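Local coordinates for regulatory protein YycH-like domain-containing protein (Eubacterium rectale, PDB 5COZ) that is of unknown function but, as a signal-bearing YycH-like protein, is probably a lipoprotein held at the outer face of the cell membrane, at residues A[94-99]-A[105-110]; A[78-83]-A[89-94]; A[285-290]-A[296-301]; A[277-282]-A[321-326]. All blocks are in the same frame, centred on the assembly; numbering follows the deposited sequence. Where two conformers were deposited one is given.

Contact 1: residues A[94-99]-A[105-110]; sequences CVQSHR and EIYLWD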
# COMPACT_ATOMS: atom_id res chain seq x y z
N CYS A 94 18.24 8.02 -24.54
CA CYS A 94 16.87 8.37 -24.18
C CYS A 94 16.38 9.60 -24.88
O CYS A 94 17.18 10.51 -25.14
CB CYS A 94 16.76 8.56 -22.68
SG CYS A 94 16.58 7.01 -21.80
N VAL A 95 15.06 9.67 -25.11
CA VAL A 95 14.37 10.82 -25.66
C VAL A 95 13.49 11.41 -24.57
O VAL A 95 12.65 10.70 -23.99
CB VAL A 95 13.55 10.47 -26.94
CG1 VAL A 95 12.82 11.70 -27.48
CG2 VAL A 95 14.46 9.88 -28.02
N GLN A 96 13.67 12.69 -24.30
CA GLN A 96 12.87 13.39 -23.32
C GLN A 96 11.64 13.99 -24.02
O GLN A 96 11.73 14.48 -25.16
CB GLN A 96 13.72 14.50 -22.64
CG GLN A 96 13.03 15.31 -21.52
CD GLN A 96 12.23 16.54 -21.97
OE1 GLN A 96 11.90 16.74 -23.15
NE2 GLN A 96 11.95 17.44 -21.02
N SER A 97 10.51 13.98 -23.33
CA SER A 97 9.31 14.70 -23.75
C SER A 97 8.64 15.31 -22.55
O SER A 97 8.92 14.94 -21.40
CB SER A 97 8.36 13.85 -24.59
OG SER A 97 8.04 12.63 -23.97
N HIS A 98 7.83 16.34 -22.79
CA HIS A 98 7.17 17.08 -21.74
C HIS A 98 5.80 17.61 -22.21
O HIS A 98 5.67 18.05 -23.36
CB HIS A 98 8.07 18.26 -21.32
CG HIS A 98 7.39 19.29 -20.49
ND1 HIS A 98 6.99 20.51 -21.03
CD2 HIS A 98 6.98 19.24 -19.20
CE1 HIS A 98 6.40 21.16 -20.05
NE2 HIS A 98 6.35 20.43 -18.94
N ARG A 99 4.81 17.57 -21.30
CA ARG A 99 3.46 18.11 -21.51
C ARG A 99 3.01 18.85 -20.28
O ARG A 99 3.44 18.52 -19.17
CB ARG A 99 2.40 16.99 -21.75
CG ARG A 99 2.77 15.91 -22.72
CD ARG A 99 1.54 15.12 -23.10
NE ARG A 99 0.92 14.37 -22.00
CZ ARG A 99 1.30 13.16 -21.62
NH1 ARG A 99 2.38 12.59 -22.15
NH2 ARG A 99 0.62 12.52 -20.68
N GLU A 105 2.71 19.45 -14.66
CA GLU A 105 3.79 19.16 -15.61
C GLU A 105 4.03 17.66 -15.67
O GLU A 105 4.00 16.99 -14.65
CB GLU A 105 5.10 19.89 -15.24
CG GLU A 105 4.99 21.40 -15.04
CD GLU A 105 4.30 22.14 -16.17
OE1 GLU A 105 4.63 21.87 -17.35
OE2 GLU A 105 3.38 22.95 -15.89
N ILE A 106 4.22 17.14 -16.87
CA ILE A 106 4.48 15.71 -17.08
C ILE A 106 5.76 15.57 -17.88
O ILE A 106 5.87 16.15 -18.97
CB ILE A 106 3.27 15.07 -17.84
CG1 ILE A 106 1.95 15.25 -17.06
CG2 ILE A 106 3.53 13.59 -18.22
CD1 ILE A 106 0.70 15.25 -17.94
N TYR A 107 6.74 14.84 -17.33
CA TYR A 107 8.02 14.61 -18.01
C TYR A 107 8.20 13.16 -18.28
O TYR A 107 7.97 12.33 -17.39
CB TYR A 107 9.19 15.10 -17.17
CG TYR A 107 9.27 16.59 -17.05
CD1 TYR A 107 9.99 17.34 -17.98
CD2 TYR A 107 8.63 17.27 -16.02
CE1 TYR A 107 10.10 18.72 -17.86
CE2 TYR A 107 8.73 18.65 -15.89
CZ TYR A 107 9.46 19.38 -16.82
OH TYR A 107 9.57 20.74 -16.70
N LEU A 108 8.65 12.84 -19.49
CA LEU A 108 8.90 11.47 -19.90
C LEU A 108 10.28 11.31 -20.45
O LEU A 108 10.78 12.19 -21.17
CB LEU A 108 7.90 11.03 -21.00
CG LEU A 108 6.40 11.29 -20.71
CD1 LEU A 108 5.55 10.81 -21.86
CD2 LEU A 108 5.93 10.58 -19.47
N TRP A 109 10.89 10.15 -20.20
CA TRP A 109 12.17 9.75 -20.79
C TRP A 109 11.99 8.35 -21.31
O TRP A 109 11.63 7.46 -20.55
CB TRP A 109 13.34 9.80 -19.78
CG TRP A 109 13.70 11.19 -19.37
CD1 TRP A 109 14.69 11.97 -19.89
CD2 TRP A 109 13.07 11.96 -18.35
NE1 TRP A 109 14.72 13.18 -19.25
CE2 TRP A 109 13.77 13.19 -18.26
CE3 TRP A 109 12.03 11.70 -17.42
CZ2 TRP A 109 13.44 14.17 -17.32
CZ3 TRP A 109 11.73 12.67 -16.47
CH2 TRP A 109 12.40 13.90 -16.46
N ASP A 110 12.22 8.16 -22.61
CA ASP A 110 12.00 6.85 -23.20
C ASP A 110 13.20 6.37 -23.97
O ASP A 110 13.81 7.12 -24.73
CB ASP A 110 10.79 6.95 -24.16
CG ASP A 110 9.48 7.12 -23.43
OD1 ASP A 110 8.96 6.11 -22.93
OD2 ASP A 110 9.01 8.27 -23.31
O HOH W 1 9.90 10.69 -24.38
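Ser97 and Leu108 face each other across two antiparallel strands and exchange backbone bonds, Ser97 N to Leu108 O at 2.8 Å and Leu108 N to Ser97 O at 2.9 Å. Val95 with Asp110 and Arg99 with Ile106 pair likewise, six bonds in all. One water joins three polar atoms, donating to Val95 O and Asp110 OD2 and accepting from Ser97 OG at 2.7 Å. The Arg99 guanidinium lies with one face over Ile106 CG2, its NE paired with Glu101. On the face that carries His98 and Tyr107, His98 NE2 donates to Glu105 OE1 at 2.7 Å, near the ring plane and on the anti lone pair, though bent (141° at the hydrogen); Ser100 OG bonds that oxygen too. With CG anti to the backbone N (chi1 166°), the imidazole puts CD2 over the Tyr107 ring, 3.4 Å from Tyr107 CE1; the flat tyrosine suits the place as a surface to lie on. Gln96 NE2 sits at the phenol's edge and bonds weakly to Tyr77 OH. With an alanine at Tyr107, His98 would probably lose this support and swing more freely. Strand 104-111 also pairs with strand 116-120, and Tyr107 and Trp109 pack against helix 73-87.

Contact 2: residues A[78-83]-A[89-94]; sequences DLMEKL and LNKDVC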
# COMPACT_ATOMS: atom_id res chain seq x y z
N ASP A 78 16.37 15.67 -10.85
CA ASP A 78 17.12 14.96 -9.80
C ASP A 78 16.45 13.61 -9.50
O ASP A 78 17.14 12.60 -9.36
CB ASP A 78 17.22 15.81 -8.53
CG ASP A 78 18.17 16.99 -8.64
OD1 ASP A 78 19.05 16.97 -9.54
OD2 ASP A 78 18.09 17.90 -7.79
N LEU A 79 15.10 13.59 -9.43
CA LEU A 79 14.37 12.35 -9.21
C LEU A 79 14.57 11.41 -10.43
O LEU A 79 14.82 10.20 -10.27
CB LEU A 79 12.90 12.66 -8.97
CG LEU A 79 11.99 11.42 -8.80
CD1 LEU A 79 12.50 10.51 -7.66
CD2 LEU A 79 10.53 11.87 -8.57
N MSE A 80 14.50 11.97 -11.65
CA MSE A 80 14.73 11.21 -12.85
C MSE A 80 16.09 10.47 -12.79
O MSE A 80 16.16 9.31 -13.16
CB MSE A 80 14.64 12.12 -14.12
CG MSE A 80 15.00 11.37 -15.42
SE MSE A 80 16.92 11.33 -15.82
CE MSE A 80 17.17 13.29 -16.07
N GLU A 81 17.17 11.15 -12.35
CA GLU A 81 18.47 10.48 -12.35
C GLU A 81 18.50 9.34 -11.35
O GLU A 81 19.10 8.32 -11.65
CB GLU A 81 19.60 11.47 -12.05
CG GLU A 81 19.78 12.50 -13.14
CD GLU A 81 21.17 13.11 -13.08
OE1 GLU A 81 22.16 12.36 -13.24
OE2 GLU A 81 21.26 14.34 -12.86
N LYS A 82 17.84 9.51 -10.18
CA LYS A 82 17.80 8.43 -9.19
C LYS A 82 17.01 7.25 -9.76
O LYS A 82 17.46 6.11 -9.63
CB LYS A 82 17.18 8.91 -7.89
CG LYS A 82 18.04 9.94 -7.18
CD LYS A 82 17.28 10.48 -5.99
CE LYS A 82 18.07 11.47 -5.16
NZ LYS A 82 18.14 12.80 -5.82
N LEU A 83 15.89 7.52 -10.45
CA LEU A 83 15.11 6.44 -11.07
C LEU A 83 15.88 5.77 -12.20
O LEU A 83 15.79 4.55 -12.36
CB LEU A 83 13.78 6.95 -11.59
CG LEU A 83 12.82 7.45 -10.51
CD1 LEU A 83 11.65 8.16 -11.14
CD2 LEU A 83 12.33 6.30 -9.61
N LEU A 89 18.86 2.74 -16.76
CA LEU A 89 18.44 3.35 -18.02
C LEU A 89 19.65 3.95 -18.74
O LEU A 89 20.50 4.57 -18.09
CB LEU A 89 17.39 4.44 -17.73
CG LEU A 89 16.82 5.17 -18.93
CD1 LEU A 89 15.62 4.44 -19.49
CD2 LEU A 89 16.38 6.58 -18.54
N ASN A 90 19.76 3.75 -20.05
CA ASN A 90 20.85 4.34 -20.80
C ASN A 90 20.41 5.79 -21.14
O ASN A 90 19.66 5.99 -22.09
CB ASN A 90 21.17 3.51 -22.03
CG ASN A 90 22.38 3.99 -22.79
OD1 ASN A 90 22.93 5.06 -22.52
ND2 ASN A 90 22.81 3.21 -23.76
N LYS A 91 20.83 6.76 -20.31
CA LYS A 91 20.42 8.18 -20.42
C LYS A 91 20.88 8.82 -21.73
O LYS A 91 20.17 9.68 -22.27
CB LYS A 91 20.89 8.99 -19.21
CG LYS A 91 20.15 8.62 -17.91
CD LYS A 91 20.59 9.38 -16.64
CE LYS A 91 22.00 9.06 -16.19
NZ LYS A 91 22.24 7.61 -16.01
N ASP A 92 22.03 8.37 -22.29
CA ASP A 92 22.57 8.91 -23.55
C ASP A 92 21.60 8.78 -24.73
O ASP A 92 21.50 9.72 -25.52
CB ASP A 92 23.87 8.19 -23.96
CG ASP A 92 25.03 8.21 -22.98
OD1 ASP A 92 25.10 9.17 -22.18
OD2 ASP A 92 25.89 7.31 -23.05
N VAL A 93 20.95 7.60 -24.87
CA VAL A 93 20.08 7.30 -26.02
C VAL A 93 18.60 7.60 -25.76
O VAL A 93 17.78 7.47 -26.68
CB VAL A 93 20.26 5.83 -26.52
CG1 VAL A 93 21.64 5.62 -27.14
CG2 VAL A 93 19.99 4.82 -25.42
N CYS A 94 18.24 8.02 -24.54
CA CYS A 94 16.87 8.37 -24.18
C CYS A 94 16.38 9.60 -24.88
O CYS A 94 17.18 10.51 -25.14
CB CYS A 94 16.76 8.56 -22.68
SG CYS A 94 16.58 7.01 -21.80
O HOH W 2 21.38 7.93 -13.10
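Met80, present as selenomethionine, and Lys91 make the apolar part of this small surface contact. The selenium atom SE of Met80 lies 4.2 Å from CD of Lys91, so it is the aliphatic shaft of the lysine, not its charge, that meets the large, polarisable end of the methionine chain. That chain leaves the helix with CG anti to the backbone N (chi1 175°) and then bends at chi2 (-86°), which carries SE toward the loop. A flexible, unbranched residue suits a position that must also reach Trp109 and Ile120 of the sheet beneath.

In fold terms the contact is made by the connection from helix 73-87 to strand 95-101 itself, the loop 89-94 folding back on the helix. Leu89 is buried and packs on Ile118 where the chain begins its return. Within the turn Asn90 OD1 accepts a weak bond from Asp92 N at 3.4 Å, consistent with an Asx turn, and Asn90 O receives weak bonds from the backbone N atoms of Val93 and Cys94.

The polar link across the contact is indirect. One water donates to Glu81 O at 2.7 Å and accepts from Lys91 NZ at 3.1 Å, joining the helix backbone to the lysine's ammonium group. The opposite charges of Glu81 and Lys91 form no salt bridge: OE1 of Glu81 stands 5.5 Å from NZ of Lys91, with the closer approach, 4.4 Å, made to Lys91 CE. At that separation any attraction is probably mild, and both long, charged side chains are exposed to solvent.

Contact 3: residues A[285-290]-A[296-301]; sequences DKLKKY and IEVSEI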
# COMPACT_ATOMS: atom_id res chain seq x y z
N ASP A 285 -18.94 -5.84 16.55
CA ASP A 285 -20.35 -5.54 16.78
C ASP A 285 -21.00 -5.08 15.47
O ASP A 285 -22.14 -5.46 15.19
CB ASP A 285 -20.48 -4.50 17.89
CG ASP A 285 -21.85 -4.45 18.52
OD1 ASP A 285 -22.35 -5.53 18.98
OD2 ASP A 285 -22.40 -3.33 18.65
N LYS A 286 -20.27 -4.29 14.65
CA LYS A 286 -20.78 -3.82 13.36
C LYS A 286 -20.94 -4.98 12.39
O LYS A 286 -21.99 -5.14 11.77
CB LYS A 286 -19.82 -2.77 12.77
CG LYS A 286 -20.24 -2.22 11.39
CD LYS A 286 -19.42 -2.79 10.23
CE LYS A 286 -19.58 -1.97 8.97
NZ LYS A 286 -18.96 -2.62 7.78
N LEU A 287 -19.88 -5.78 12.23
CA LEU A 287 -19.86 -6.88 11.26
C LEU A 287 -20.91 -7.92 11.56
O LEU A 287 -21.45 -8.49 10.62
CB LEU A 287 -18.47 -7.51 11.21
CG LEU A 287 -17.35 -6.59 10.67
CD1 LEU A 287 -15.99 -7.27 10.77
CD2 LEU A 287 -17.61 -6.17 9.23
N LYS A 288 -21.27 -8.12 12.84
CA LYS A 288 -22.34 -9.08 13.19
C LYS A 288 -23.66 -8.70 12.55
O LYS A 288 -24.46 -9.59 12.29
CB LYS A 288 -22.52 -9.17 14.71
CG LYS A 288 -21.44 -10.00 15.41
CD LYS A 288 -21.72 -9.95 16.93
CE LYS A 288 -20.78 -10.80 17.75
NZ LYS A 288 -21.12 -10.72 19.20
N LYS A 289 -23.86 -7.40 12.28
CA LYS A 289 -25.10 -6.87 11.68
C LYS A 289 -25.16 -7.09 10.17
O LYS A 289 -26.23 -6.89 9.57
CB LYS A 289 -25.22 -5.36 11.94
CG LYS A 289 -25.32 -4.95 13.41
CD LYS A 289 -25.33 -3.43 13.50
CE LYS A 289 -25.41 -2.90 14.91
NZ LYS A 289 -24.08 -2.88 15.56
N TYR A 290 -24.02 -7.41 9.55
CA TYR A 290 -23.94 -7.55 8.09
C TYR A 290 -23.77 -9.00 7.68
O TYR A 290 -23.51 -9.29 6.52
CB TYR A 290 -22.81 -6.69 7.54
CG TYR A 290 -23.16 -5.21 7.61
CD1 TYR A 290 -23.94 -4.62 6.62
CD2 TYR A 290 -22.79 -4.44 8.71
CE1 TYR A 290 -24.31 -3.27 6.70
CE2 TYR A 290 -23.13 -3.09 8.79
CZ TYR A 290 -23.90 -2.51 7.79
OH TYR A 290 -24.25 -1.18 7.88
N ILE A 296 -17.84 -13.58 7.02
CA ILE A 296 -16.79 -12.58 7.10
C ILE A 296 -15.53 -13.13 7.73
O ILE A 296 -15.60 -13.92 8.68
CB ILE A 296 -17.32 -11.34 7.89
CG1 ILE A 296 -18.35 -10.57 7.03
CG2 ILE A 296 -16.15 -10.39 8.32
CD1 ILE A 296 -19.23 -9.54 7.81
N GLU A 297 -14.36 -12.66 7.25
CA GLU A 297 -13.07 -12.96 7.84
C GLU A 297 -12.28 -11.67 7.94
O GLU A 297 -11.99 -11.04 6.92
CB GLU A 297 -12.30 -14.00 7.01
CG GLU A 297 -10.96 -14.34 7.65
CD GLU A 297 -10.27 -15.46 6.92
OE1 GLU A 297 -10.81 -16.59 6.93
OE2 GLU A 297 -9.25 -15.19 6.24
N VAL A 298 -11.92 -11.27 9.17
CA VAL A 298 -11.10 -10.06 9.41
C VAL A 298 -9.64 -10.44 9.13
O VAL A 298 -9.17 -11.44 9.68
CB VAL A 298 -11.30 -9.54 10.85
CG1 VAL A 298 -10.31 -8.39 11.16
CG2 VAL A 298 -12.74 -9.07 11.05
N SER A 299 -8.94 -9.67 8.28
CA SER A 299 -7.59 -10.02 7.85
C SER A 299 -6.48 -9.10 8.36
O SER A 299 -5.32 -9.50 8.36
CB SER A 299 -7.54 -10.06 6.32
OG SER A 299 -7.58 -8.75 5.78
N GLU A 300 -6.80 -7.83 8.70
CA GLU A 300 -5.75 -6.94 9.16
C GLU A 300 -6.34 -5.79 9.97
O GLU A 300 -7.40 -5.25 9.62
CB GLU A 300 -4.99 -6.38 7.95
CG GLU A 300 -3.88 -5.42 8.31
CD GLU A 300 -3.08 -4.83 7.17
OE1 GLU A 300 -3.12 -5.37 6.04
OE2 GLU A 300 -2.35 -3.86 7.45
N ILE A 301 -5.63 -5.39 11.04
CA ILE A 301 -5.96 -4.19 11.80
C ILE A 301 -4.68 -3.36 11.75
O ILE A 301 -3.61 -3.85 12.13
CB ILE A 301 -6.42 -4.48 13.24
CG1 ILE A 301 -7.63 -5.41 13.23
CG2 ILE A 301 -6.70 -3.14 13.99
CD1 ILE A 301 -7.97 -5.94 14.70
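Leu287 drives its branched end into the angle between Ile296 and Val298, and this is where the contact is tight. Its CD1 lies 3.7 Å from CG2 of Val298 and 4.0 Å from CG2 of Ile296, while the second methyl, CD2, is 4.0 Å from CD1 of Ile296. Both branches of the leucine are thus engaged, and the beta-branched partners offer it methyl groups from two alternate residues of the strand. With CG1 of Ile296 anti to the carbonyl carbon and chi2 extended (165°), CD1 reaches the helix backbone, 3.7 Å from Leu287 O. That oxygen is already satisfied, because Tyr290 N bonds to it at 3.0 Å.

The far side of the helix is loose and charged. Lys289 folds back along the surface so that NZ reaches Asp285 O at 3.2 Å, well above the carbonyl plane, and forms a salt bridge with Asp285 OD2 at 3.5 Å. A lysine suits the place because its long chain lies along the surface and brings its amine back to Asp285. Tyr290 is marginal: its ring leads away from the strand, and it approaches through its backbone oxygen.

Leu287 also touches Tyr325 of strand 314-330, so the end of helix 276-288 rests on two neighbouring strands. Strand 295-311 runs between strands 43-50 and 314-330, with a classic beta bulge where Ser299 and Glu300 both face Tyr324.

Contact 4: residues A[277-282]-A[321-326]; sequences SSILSK and WVVYYY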
# COMPACT_ATOMS: atom_id res chain seq x y z
N SER A 277 -7.91 -3.16 20.86
CA SER A 277 -8.98 -3.96 21.44
C SER A 277 -10.33 -3.24 21.29
O SER A 277 -11.34 -3.88 20.98
CB SER A 277 -8.72 -4.22 22.92
OG SER A 277 -8.38 -3.01 23.58
N SER A 278 -10.34 -1.92 21.54
CA SER A 278 -11.54 -1.09 21.48
C SER A 278 -12.09 -1.06 20.06
O SER A 278 -13.29 -1.19 19.86
CB SER A 278 -11.24 0.33 21.94
OG SER A 278 -10.73 0.33 23.27
N ILE A 279 -11.20 -1.00 19.07
CA ILE A 279 -11.57 -1.00 17.66
C ILE A 279 -12.10 -2.36 17.25
O ILE A 279 -13.16 -2.42 16.61
CB ILE A 279 -10.37 -0.58 16.81
CG1 ILE A 279 -9.85 0.81 17.22
CG2 ILE A 279 -10.70 -0.67 15.29
CD1 ILE A 279 -10.88 1.95 17.12
N LEU A 280 -11.40 -3.46 17.62
CA LEU A 280 -11.87 -4.76 17.20
C LEU A 280 -13.24 -5.08 17.79
O LEU A 280 -14.09 -5.59 17.05
CB LEU A 280 -10.86 -5.86 17.55
CG LEU A 280 -11.31 -7.29 17.13
CD1 LEU A 280 -11.55 -7.38 15.59
CD2 LEU A 280 -10.29 -8.32 17.57
N SER A 281 -13.48 -4.81 19.09
CA SER A 281 -14.79 -5.13 19.65
C SER A 281 -15.90 -4.32 18.96
O SER A 281 -16.97 -4.87 18.67
CB SER A 281 -14.79 -4.92 21.16
OG SER A 281 -14.58 -3.55 21.43
N LYS A 282 -15.65 -3.05 18.65
CA LYS A 282 -16.64 -2.21 17.99
C LYS A 282 -16.87 -2.71 16.54
O LYS A 282 -18.01 -2.77 16.06
CB LYS A 282 -16.12 -0.76 18.01
CG LYS A 282 -17.10 0.30 17.69
CD LYS A 282 -16.56 1.58 18.28
CE LYS A 282 -17.50 2.66 17.96
NZ LYS A 282 -16.96 3.92 18.48
N TRP A 321 -7.47 3.90 12.73
CA TRP A 321 -7.38 2.45 12.77
C TRP A 321 -8.18 1.90 11.60
O TRP A 321 -9.37 2.25 11.48
CB TRP A 321 -7.92 1.89 14.09
CG TRP A 321 -7.02 2.05 15.26
CD1 TRP A 321 -7.21 2.86 16.35
CD2 TRP A 321 -5.84 1.27 15.54
NE1 TRP A 321 -6.20 2.66 17.27
CE2 TRP A 321 -5.37 1.67 16.82
CE3 TRP A 321 -5.14 0.28 14.83
CZ2 TRP A 321 -4.23 1.11 17.41
CZ3 TRP A 321 -4.01 -0.29 15.43
CH2 TRP A 321 -3.56 0.13 16.69
N VAL A 322 -7.54 1.12 10.72
CA VAL A 322 -8.21 0.54 9.56
C VAL A 322 -8.38 -0.93 9.83
O VAL A 322 -7.43 -1.60 10.24
CB VAL A 322 -7.41 0.77 8.25
CG1 VAL A 322 -8.25 0.29 7.06
CG2 VAL A 322 -7.05 2.25 8.08
N VAL A 323 -9.58 -1.47 9.57
CA VAL A 323 -9.84 -2.90 9.65
C VAL A 323 -10.12 -3.38 8.24
O VAL A 323 -11.08 -2.96 7.61
CB VAL A 323 -11.00 -3.26 10.61
CG1 VAL A 323 -11.22 -4.78 10.66
CG2 VAL A 323 -10.73 -2.71 12.01
N TYR A 324 -9.28 -4.30 7.76
CA TYR A 324 -9.44 -4.90 6.44
C TYR A 324 -10.08 -6.25 6.65
O TYR A 324 -9.64 -6.99 7.55
CB TYR A 324 -8.08 -5.05 5.74
CG TYR A 324 -7.36 -3.73 5.55
CD1 TYR A 324 -6.45 -3.28 6.51
CD2 TYR A 324 -7.49 -3.01 4.37
CE1 TYR A 324 -5.71 -2.10 6.31
CE2 TYR A 324 -6.77 -1.83 4.17
CZ TYR A 324 -5.86 -1.40 5.12
OH TYR A 324 -5.16 -0.23 4.94
N TYR A 325 -11.13 -6.56 5.86
CA TYR A 325 -11.79 -7.84 6.02
C TYR A 325 -12.32 -8.33 4.70
O TYR A 325 -12.47 -7.56 3.77
CB TYR A 325 -12.93 -7.72 7.08
CG TYR A 325 -14.11 -6.88 6.63
CD1 TYR A 325 -14.11 -5.50 6.82
CD2 TYR A 325 -15.24 -7.46 6.07
CE1 TYR A 325 -15.21 -4.72 6.43
CE2 TYR A 325 -16.34 -6.70 5.68
CZ TYR A 325 -16.31 -5.33 5.85
OH TYR A 325 -17.42 -4.58 5.47
N TYR A 326 -12.65 -9.62 4.65
CA TYR A 326 -13.28 -10.22 3.48
C TYR A 326 -14.72 -10.57 3.79
O TYR A 326 -15.02 -10.97 4.91
CB TYR A 326 -12.57 -11.54 3.10
CG TYR A 326 -11.14 -11.37 2.68
CD1 TYR A 326 -10.82 -10.80 1.45
CD2 TYR A 326 -10.10 -11.84 3.49
CE1 TYR A 326 -9.49 -10.67 1.05
CE2 TYR A 326 -8.77 -11.70 3.10
CZ TYR A 326 -8.47 -11.12 1.87
OH TYR A 326 -7.16 -10.96 1.46
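Trp321 NE1, the one polar atom of the indole, is hydrogen-bonded to the carbonyl oxygen of Leu274 just before the helix, and this bond helps fix the ring beside Ile279. The buried N-H is thereby satisfied, and the rest of the side chain is left to apolar packing. CD1 of Trp321 comes within 3.5 Å of Ile279 CG1, an oblique meeting in which the isoleucine's longer branch lies against the five-membered ring; CD1 of Ile279 stays close too, 3.9 Å from Trp321 CD1. The other branch serves a different partner. Ile279 CG2, anti to the backbone N, touches CG2 of Val323 at 3.9 Å and lies 4.0 Å from CB of Trp321. Isoleucine suits the place because its two unequal branches can cover two strand residues at once. Were Ile279 cut back to an alanine, a gap would probably open over Trp321 and Val323 and the indole would be less firmly held.

Trp321 and Val323 point to the helix, while Val322, on the other face of the strand, sets CG1 3.5 Å above the ring plane of Tyr324. Ile279 also touches Tyr347 of strand 338-348, the neighbour with which Trp321 shares backbone bonds. Joined here through a single isoleucine, this is the two-layer packing of an alpha+beta domain, a helix laid on one face of a largely antiparallel sheet.

How the contacts relate
Contacts 1 and 2 lie on one side of the chain's centre, contacts 3 and 4 on the other; the centres of contacts 1 and 3 are about 46 Å apart. In each pair the members touch. Contacts 1 and 2 share Cys94, and Trp109 packs on Met80. Contacts 3 and 4 both use helix 276-288, its earlier part resting on strand 314-330 and its end on strand 295-311. Contact 1, partly buried, depends mainly on backbone bonds, with a histidine-carboxylate bond and a water; contact 2, at the surface, on a water and a lysine shaft; contacts 3 and 4, both buried, on apolar packing with no hydrogen bond from helix to strand, although the two strands are themselves hydrogen-bonded.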